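Local coordinates for phosphotriesterase, putative (Deinococcus radiodurans, PDB 4J35), which probably hydrolyses lactones at a site for two divalent metal ions, and is here an engineered form directed at organophosphate hydrolysis, at residues A163-R167 against L193-R199; L244-T248 against D299-I305. The protein carries 7 engineered substitutions. The contacts are given in a common frame with arbitrary orientation. Residue numbers count along the deposited sequence, not the author numbering.

Contact 1. Residues A163-R167 against L193-R199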
ATOM      1  N   ALA A 163      -0.312 -12.539  10.739  1.00 43.34           N
ATOM      2  CA  ALA A 163      -0.269 -12.194  12.167  1.00 41.18           C
ATOM      3  C   ALA A 163       0.886 -12.935  12.843  1.00 40.57           C
ATOM      4  O   ALA A 163       1.604 -12.398  13.686  1.00 42.00           O
ATOM      5  CB  ALA A 163      -1.614 -12.484  12.839  1.00 36.64           C
ATOM      6  N   ARG A 164       1.085 -14.177  12.444  1.00 39.65           N
ATOM      7  CA  ARG A 164       2.170 -14.976  12.972  1.00 38.51           C
ATOM      8  C   ARG A 164       3.537 -14.420  12.604  1.00 38.37           C
ATOM      9  O   ARG A 164       4.423 -14.298  13.444  1.00 41.59           O
ATOM     10  CB  ARG A 164       2.012 -16.394  12.448  1.00 46.58           C
ATOM     11  CG  ARG A 164       3.068 -17.329  12.880  1.00 62.45           C
ATOM     12  CD  ARG A 164       2.666 -18.714  12.433  1.00 74.91           C
ATOM     13  NE  ARG A 164       3.540 -19.752  12.957  1.00 76.63           N
ATOM     14  CZ  ARG A 164       3.653 -20.961  12.409  1.00 79.56           C
ATOM     15  NH1 ARG A 164       2.951 -21.281  11.300  1.00 58.41           N
ATOM     16  NH2 ARG A 164       4.476 -21.848  12.968  1.00 61.57           N
ATOM     17  N   VAL A 165       3.727 -14.067  11.342  1.00 35.50           N
ATOM     18  CA  VAL A 165       4.987 -13.456  10.963  1.00 31.39           C
ATOM     19  C   VAL A 165       5.181 -12.135  11.701  1.00 35.90           C
ATOM     20  O   VAL A 165       6.302 -11.801  12.084  1.00 43.47           O
ATOM     21  CB  VAL A 165       5.081 -13.202   9.399  1.00 33.49           C
ATOM     22  CG1 VAL A 165       6.420 -12.580   9.095  1.00 36.04           C
ATOM     23  CG2 VAL A 165       4.918 -14.500   8.662  1.00 32.61           C
ATOM     24  N   GLN A 166       4.095 -11.392  11.912  1.00 32.61           N
ATOM     25  CA  GLN A 166       4.165 -10.090  12.595  1.00 37.60           C
ATOM     26  C   GLN A 166       4.637 -10.300  14.060  1.00 38.01           C
ATOM     27  O   GLN A 166       5.458  -9.538  14.590  1.00 38.03           O
ATOM     28  CB  GLN A 166       2.790  -9.401  12.567  1.00 33.18           C
ATOM     29  CG  GLN A 166       2.804  -7.861  12.654  1.00 35.67           C
ATOM     30  CD  GLN A 166       3.404  -7.346  13.912  1.00 43.12           C
ATOM     31  OE1 GLN A 166       3.025  -7.769  15.022  1.00 44.28           O
ATOM     32  NE2 GLN A 166       4.400  -6.468  13.772  1.00 38.44           N
ATOM     33  N   ARG A 167       4.118 -11.330  14.696  1.00 45.70           N
ATOM     34  CA  ARG A 167       4.495 -11.593  16.075  1.00 40.16           C
ATOM     35  C   ARG A 167       5.979 -11.948  16.187  1.00 49.42           C
ATOM     36  O   ARG A 167       6.655 -11.521  17.120  1.00 48.80           O
ATOM     37  CB  ARG A 167       3.598 -12.692  16.663  1.00 48.19           C
ATOM     38  CG  ARG A 167       2.201 -12.172  16.961  1.00 46.48           C
ATOM     39  CD  ARG A 167       1.254 -13.243  17.442  1.00 60.53           C
ATOM     40  NE  ARG A 167       1.790 -13.991  18.578  1.00 75.14           N
ATOM     41  CZ  ARG A 167       1.980 -13.496  19.805  1.00 84.83           C
ATOM     42  NH1 ARG A 167       1.692 -12.227  20.085  1.00 80.80           N
ATOM     43  NH2 ARG A 167       2.471 -14.275  20.767  1.00 84.80           N
ATOM     44  N   LEU A 193      -5.652 -11.674  16.801  1.00 38.86           N
ATOM     45  CA  LEU A 193      -4.605 -12.671  16.533  1.00 33.97           C
ATOM     46  C   LEU A 193      -3.277 -12.244  17.152  1.00 34.75           C
ATOM     47  O   LEU A 193      -2.250 -12.912  16.974  1.00 42.32           O
ATOM     48  CB  LEU A 193      -4.430 -12.897  15.004  1.00 37.11           C
ATOM     49  CG  LEU A 193      -5.592 -13.540  14.236  1.00 35.60           C
ATOM     50  CD1 LEU A 193      -5.372 -13.455  12.719  1.00 38.31           C
ATOM     51  CD2 LEU A 193      -5.787 -15.020  14.659  1.00 42.55           C
ATOM     52  N   GLY A 194      -3.303 -11.145  17.910  1.00 37.48           N
ATOM     53  CA  GLY A 194      -2.140 -10.675  18.646  1.00 37.22           C
ATOM     54  C   GLY A 194      -1.144  -9.847  17.839  1.00 40.02           C
ATOM     55  O   GLY A 194      -0.008  -9.624  18.267  1.00 41.92           O
ATOM     56  N   ALA A 195      -1.536  -9.425  16.644  1.00 36.59           N
ATOM     57  CA  ALA A 195      -0.654  -8.560  15.874  1.00 36.09           C
ATOM     58  C   ALA A 195      -0.580  -7.182  16.527  1.00 36.03           C
ATOM     59  O   ALA A 195      -1.561  -6.722  17.134  1.00 36.89           O
ATOM     60  CB  ALA A 195      -1.127  -8.460  14.390  1.00 36.49           C
ATOM     61  N   ASP A 196       0.565  -6.508  16.362  1.00 37.74           N
ATOM     62  CA  ASP A 196       0.839  -5.237  17.042  1.00 36.19           C
ATOM     63  C   ASP A 196       0.097  -4.105  16.352  1.00 41.57           C
ATOM     64  O   ASP A 196       0.379  -3.818  15.191  1.00 36.21           O
ATOM     65  CB  ASP A 196       2.344  -4.984  17.004  1.00 35.53           C
ATOM     66  CG  ASP A 196       2.775  -3.752  17.779  1.00 30.62           C
ATOM     67  OD1 ASP A 196       1.922  -2.943  18.230  1.00 35.48           O
ATOM     68  OD2 ASP A 196       4.009  -3.582  17.902  1.00 43.55           O
ATOM     69  N   PRO A 197      -0.878  -3.484  17.027  1.00 39.48           N
ATOM     70  CA  PRO A 197      -1.624  -2.467  16.270  1.00 49.52           C
ATOM     71  C   PRO A 197      -0.781  -1.266  15.838  1.00 49.22           C
ATOM     72  O   PRO A 197      -1.161  -0.562  14.905  1.00 42.28           O
ATOM     73  CB  PRO A 197      -2.720  -2.028  17.234  1.00 46.52           C
ATOM     74  CG  PRO A 197      -2.207  -2.434  18.626  1.00 46.26           C
ATOM     75  CD  PRO A 197      -1.366  -3.639  18.416  1.00 46.35           C
ATOM     76  N   ALA A 198       0.361  -1.055  16.472  1.00 39.23           N
ATOM     77  CA  ALA A 198       1.220   0.082  16.119  1.00 48.78           C
ATOM     78  C   ALA A 198       2.024  -0.211  14.849  1.00 38.27           C
ATOM     79  O   ALA A 198       2.803   0.638  14.385  1.00 38.72           O
ATOM     80  CB  ALA A 198       2.157   0.419  17.277  1.00 57.43           C
ATOM     81  N   ARG A 199       1.827  -1.405  14.273  1.00 36.80           N
ATOM     82  CA  ARG A 199       2.489  -1.780  13.040  1.00 37.31           C
ATOM     83  C   ARG A 199       1.476  -2.253  11.996  1.00 28.85           C
ATOM     84  O   ARG A 199       1.810  -3.022  11.139  1.00 33.03           O
ATOM     85  CB  ARG A 199       3.516  -2.893  13.283  1.00 35.25           C
ATOM     86  CG  ARG A 199       4.525  -2.583  14.384  1.00 42.58           C
ATOM     87  CD  ARG A 199       5.639  -1.657  13.898  1.00 35.47           C
ATOM     88  NE  ARG A 199       6.669  -2.391  13.158  1.00 38.92           N
ATOM     89  CZ  ARG A 199       7.744  -1.825  12.626  1.00 34.76           C
ATOM     90  NH1 ARG A 199       7.938  -0.517  12.770  1.00 40.98           N
ATOM     91  NH2 ARG A 199       8.639  -2.571  12.010  1.00 39.88           N
TER
HETATM   92  O   HOH W   1       5.979  -5.307  16.366  1.00 38.98           O
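Segment 163-167 is a helical turn within helix 153-169, and it packs against the turn that leads from helix 183-192 into strand 200-202; together they bury 329 Å². The backbones come closest at Ala163 and Ala195, whose CA atoms are 5.2 Å apart. So near an approach suits the small side chain of Ala163, which points at the turn: its CB lies 3.6 Å from Leu193 CB and 4.3 Å from Ala195 CB. Val165, out of reach of that turn, packs on helix 116-129. Gln166 makes the direct polar link, Asp196 N donating to Gln166 OE1 over 3.1 Å at an N-H...O angle of 163°. Gln166 NE2 gives a hydrogen bond to Val171 O and also donates, over a longer 3.3 Å, to a water that in turn donates to Asp196 OD2 at 3.0 Å. Arg167 folds its end back over the turn, with CD 3.6 Å from Leu193 O and NH1 3.6 Å from Gly194 O, contacts without hydrogen bonds.

The turn has its own internal order. Gly194, at phi 83°, is the C-prime residue of a Schellman motif ending helix 183-192, and Asp196 OD1 accepts from Ala198 N at 3.0 Å, an Asx turn at the start of the short 3-10 segment 197-198. In this alpha/beta barrel, the contact thus joins helix 153-169 to the loop between helix 183-192, the next outer helix, and strand 200-202. Behind it, Arg199 pairs with Ile173 through the backbone and hydrogen-bonds to Gly170, Arg320 and the C-terminal Gly323.

Contact 2. Residues L244-T248 against D299-I305; sequences LSVLT and DLRRRGI
Two helical segments, 244-248 and 299-303, cross at -52° with axes 11.6 Å apart at closest approach; the nearest CA pair is Thr248-Ile305, at 7.5 Å. Leu244 is m, t and Thr248 chi1 p. Asp299 (chi1 t) puts OD2 3.3 Å from Leu244 CD1, while binding two arginines of its own helix: OD1 to Arg302 NH2 at 2.8 Å, OD2 to Arg303 NE at 2.9 Å. Leu300 (m, t) sends CD2 to 4.1 Å from Leu244 CD2, 4.0 Å from Leu247 CD2 and 4.2 Å from Thr248 CG2. Arg303 (m, t, t) sets CD 3.7 Å from Thr248 CG2 and lays one guanidinium face over Leu244 CB, 4.0 Å from NH2. Gly304 (phi/psi 108/0) closes the helix in a Schellman motif, Ile305 N to Leu300 O and Gly304 N to Arg301 O both at 3.0 Å. In this packing of outer TIM-barrel helices no hydrogen bond or salt bridge crosses: contact is van der Waals, the Asp299 and Arg303 charges touching Leu244 yet pairing on their own helix.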
ATOM      1  N   LEU A 244     -11.123  14.850   2.074  1.00 40.03           N
ATOM      2  CA  LEU A 244     -10.504  15.812   2.994  1.00 44.79           C
ATOM      3  C   LEU A 244     -11.485  16.282   4.060  1.00 45.87           C
ATOM      4  O   LEU A 244     -11.087  16.674   5.149  1.00 45.90           O
ATOM      5  CB  LEU A 244      -9.923  17.017   2.252  1.00 47.65           C
ATOM      6  CG  LEU A 244      -8.817  16.712   1.246  1.00 53.89           C
ATOM      7  CD1 LEU A 244      -8.268  18.001   0.685  1.00 50.89           C
ATOM      8  CD2 LEU A 244      -7.705  15.872   1.850  1.00 62.85           C
ATOM      9  N   SER A 245     -12.767  16.248   3.731  1.00 47.66           N
ATOM     10  CA  SER A 245     -13.794  16.569   4.698  1.00 47.29           C
ATOM     11  C   SER A 245     -13.737  15.560   5.865  1.00 53.54           C
ATOM     12  O   SER A 245     -13.776  15.961   7.030  1.00 46.88           O
ATOM     13  CB  SER A 245     -15.167  16.547   4.023  1.00 57.44           C
ATOM     14  OG  SER A 245     -16.188  16.914   4.936  1.00 77.54           O
ATOM     15  N   VAL A 246     -13.615  14.265   5.562  1.00 45.84           N
ATOM     16  CA  VAL A 246     -13.554  13.240   6.623  1.00 48.21           C
ATOM     17  C   VAL A 246     -12.246  13.395   7.360  1.00 48.32           C
ATOM     18  O   VAL A 246     -12.195  13.370   8.587  1.00 45.26           O
ATOM     19  CB  VAL A 246     -13.649  11.802   6.072  1.00 50.95           C
ATOM     20  CG1 VAL A 246     -13.549  10.766   7.209  1.00 38.46           C
ATOM     21  CG2 VAL A 246     -14.937  11.607   5.324  1.00 48.43           C
ATOM     22  N   LEU A 247     -11.175  13.608   6.610  1.00 41.62           N
ATOM     23  CA  LEU A 247      -9.863  13.755   7.226  1.00 38.69           C
ATOM     24  C   LEU A 247      -9.795  14.916   8.226  1.00 46.69           C
ATOM     25  O   LEU A 247      -9.193  14.787   9.301  1.00 44.95           O
ATOM     26  CB  LEU A 247      -8.811  13.976   6.156  1.00 42.97           C
ATOM     27  CG  LEU A 247      -7.365  13.766   6.580  1.00 44.72           C
ATOM     28  CD1 LEU A 247      -7.056  12.258   6.779  1.00 40.35           C
ATOM     29  CD2 LEU A 247      -6.471  14.358   5.496  1.00 57.51           C
ATOM     30  N   THR A 248     -10.367  16.064   7.865  1.00 40.68           N
ATOM     31  CA  THR A 248     -10.254  17.241   8.727  1.00 43.56           C
ATOM     32  C   THR A 248     -11.021  16.982  10.034  1.00 47.10           C
ATOM     33  O   THR A 248     -10.583  17.387  11.103  1.00 46.61           O
ATOM     34  CB  THR A 248     -10.713  18.548   8.043  1.00 49.27           C
ATOM     35  OG1 THR A 248     -12.046  18.414   7.530  1.00 61.36           O
ATOM     36  CG2 THR A 248      -9.772  18.867   6.899  1.00 41.01           C
ATOM     37  N   ASP A 299      -3.490  22.348   0.795  1.00 35.42           N
ATOM     38  CA  ASP A 299      -4.904  22.578   0.995  1.00 37.97           C
ATOM     39  C   ASP A 299      -5.248  22.290   2.499  1.00 36.49           C
ATOM     40  O   ASP A 299      -6.033  22.998   3.086  1.00 39.71           O
ATOM     41  CB  ASP A 299      -5.741  21.721   0.071  1.00 47.67           C
ATOM     42  CG  ASP A 299      -7.197  22.076   0.141  1.00 53.64           C
ATOM     43  OD1 ASP A 299      -7.543  23.201  -0.256  1.00 58.79           O
ATOM     44  OD2 ASP A 299      -7.992  21.244   0.612  1.00 58.64           O
ATOM     45  N   LEU A 300      -4.607  21.304   3.101  1.00 38.52           N
ATOM     46  CA  LEU A 300      -4.850  21.041   4.539  1.00 39.71           C
ATOM     47  C   LEU A 300      -4.359  22.228   5.391  1.00 46.42           C
ATOM     48  O   LEU A 300      -5.060  22.680   6.291  1.00 43.50           O
ATOM     49  CB  LEU A 300      -4.162  19.756   4.976  1.00 40.14           C
ATOM     50  CG  LEU A 300      -4.736  18.478   4.367  1.00 42.17           C
ATOM     51  CD1 LEU A 300      -3.854  17.301   4.729  1.00 41.20           C
ATOM     52  CD2 LEU A 300      -6.175  18.254   4.849  1.00 45.33           C
ATOM     53  N   ARG A 301      -3.160  22.732   5.094  1.00 42.20           N
ATOM     54  CA  ARG A 301      -2.640  23.917   5.771  1.00 44.50           C
ATOM     55  C   ARG A 301      -3.600  25.102   5.622  1.00 44.03           C
ATOM     56  O   ARG A 301      -3.909  25.798   6.608  1.00 37.35           O
ATOM     57  CB  ARG A 301      -1.244  24.268   5.251  1.00 45.70           C
ATOM     58  CG  ARG A 301      -0.205  23.233   5.645  1.00 43.69           C
ATOM     59  CD  ARG A 301       0.071  23.309   7.161  1.00 46.56           C
ATOM     60  NE  ARG A 301       0.706  24.583   7.519  1.00 47.28           N
ATOM     61  CZ  ARG A 301       0.188  25.557   8.264  1.00 56.76           C
ATOM     62  NH1 ARG A 301      -1.024  25.475   8.795  1.00 58.67           N
ATOM     63  NH2 ARG A 301       0.911  26.653   8.459  1.00 56.70           N
ATOM     64  N   ARG A 302      -4.055  25.344   4.393  1.00 45.02           N
ATOM     65  CA  ARG A 302      -5.077  26.358   4.171  1.00 38.61           C
ATOM     66  C   ARG A 302      -6.281  26.156   5.093  1.00 48.48           C
ATOM     67  O   ARG A 302      -6.889  27.124   5.544  1.00 45.66           O
ATOM     68  CB  ARG A 302      -5.588  26.351   2.762  1.00 43.29           C
ATOM     69  CG  ARG A 302      -6.470  27.551   2.457  1.00 46.47           C
ATOM     70  CD  ARG A 302      -7.108  27.488   1.038  1.00 43.29           C
ATOM     71  NE  ARG A 302      -7.808  26.212   0.816  1.00 61.33           N
ATOM     72  CZ  ARG A 302      -8.917  25.828   1.461  1.00 67.80           C
ATOM     73  NH1 ARG A 302      -9.482  26.619   2.367  1.00 68.68           N
ATOM     74  NH2 ARG A 302      -9.471  24.645   1.205  1.00 52.89           N
ATOM     75  N   ARG A 303      -6.644  24.902   5.320  1.00 51.66           N
ATOM     76  CA  ARG A 303      -7.841  24.573   6.093  1.00 46.24           C
ATOM     77  C   ARG A 303      -7.667  24.733   7.591  1.00 61.18           C
ATOM     78  O   ARG A 303      -8.648  24.626   8.320  1.00 58.07           O
ATOM     79  CB  ARG A 303      -8.260  23.130   5.829  1.00 46.33           C
ATOM     80  CG  ARG A 303      -8.976  22.913   4.520  1.00 50.72           C
ATOM     81  CD  ARG A 303      -9.175  21.438   4.261  1.00 47.29           C
ATOM     82  NE  ARG A 303      -9.711  21.189   2.924  1.00 55.55           N
ATOM     83  CZ  ARG A 303     -10.967  20.848   2.648  1.00 60.75           C
ATOM     84  NH1 ARG A 303     -11.864  20.677   3.612  1.00 61.48           N
ATOM     85  NH2 ARG A 303     -11.325  20.651   1.388  1.00 59.14           N
ATOM     86  N   GLY A 304      -6.436  24.943   8.053  1.00 46.55           N
ATOM     87  CA  GLY A 304      -6.171  25.074   9.479  1.00 56.29           C
ATOM     88  C   GLY A 304      -5.447  23.875  10.086  1.00 49.35           C
ATOM     89  O   GLY A 304      -5.140  23.837  11.281  1.00 47.66           O
ATOM     90  N   ILE A 305      -5.153  22.874   9.265  1.00 40.94           N
ATOM     91  CA  ILE A 305      -4.322  21.784   9.737  1.00 39.47           C
ATOM     92  C   ILE A 305      -2.922  22.336   9.929  1.00 44.65           C
ATOM     93  O   ILE A 305      -2.463  23.123   9.113  1.00 39.90           O
ATOM     94  CB  ILE A 305      -4.347  20.609   8.750  1.00 35.56           C
ATOM     95  CG1 ILE A 305      -5.797  20.150   8.532  1.00 41.05           C
ATOM     96  CG2 ILE A 305      -3.426  19.491   9.227  1.00 42.65           C
ATOM     97  CD1 ILE A 305      -6.583  19.877   9.872  1.00 41.26           C
TER

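How the contacts relate
Contact 1 closes before contact 2 opens along the chain, all within one phosphotriesterase-family sequence range. Contact 2 lies between outer helices, contact 1 between an outer helix and the loop that enters strand 200-202. Their centres are 31 Å apart and their nearest atoms about 16 Å, so they do not touch. The centres lie 17 Å (contact 1) and 22 Å (contact 2) from the chain centre; only contact 2 is clearly peripheral. Neither includes a ligand of the two cobalt sites, one of His21, His23, Lys143 and Asp264, the other of Lys143, His176 and His204. Helix 307-322 borders contact 2, and its Arg320 accepts from Arg199 through backbone O and meets Ala198 O with NH1.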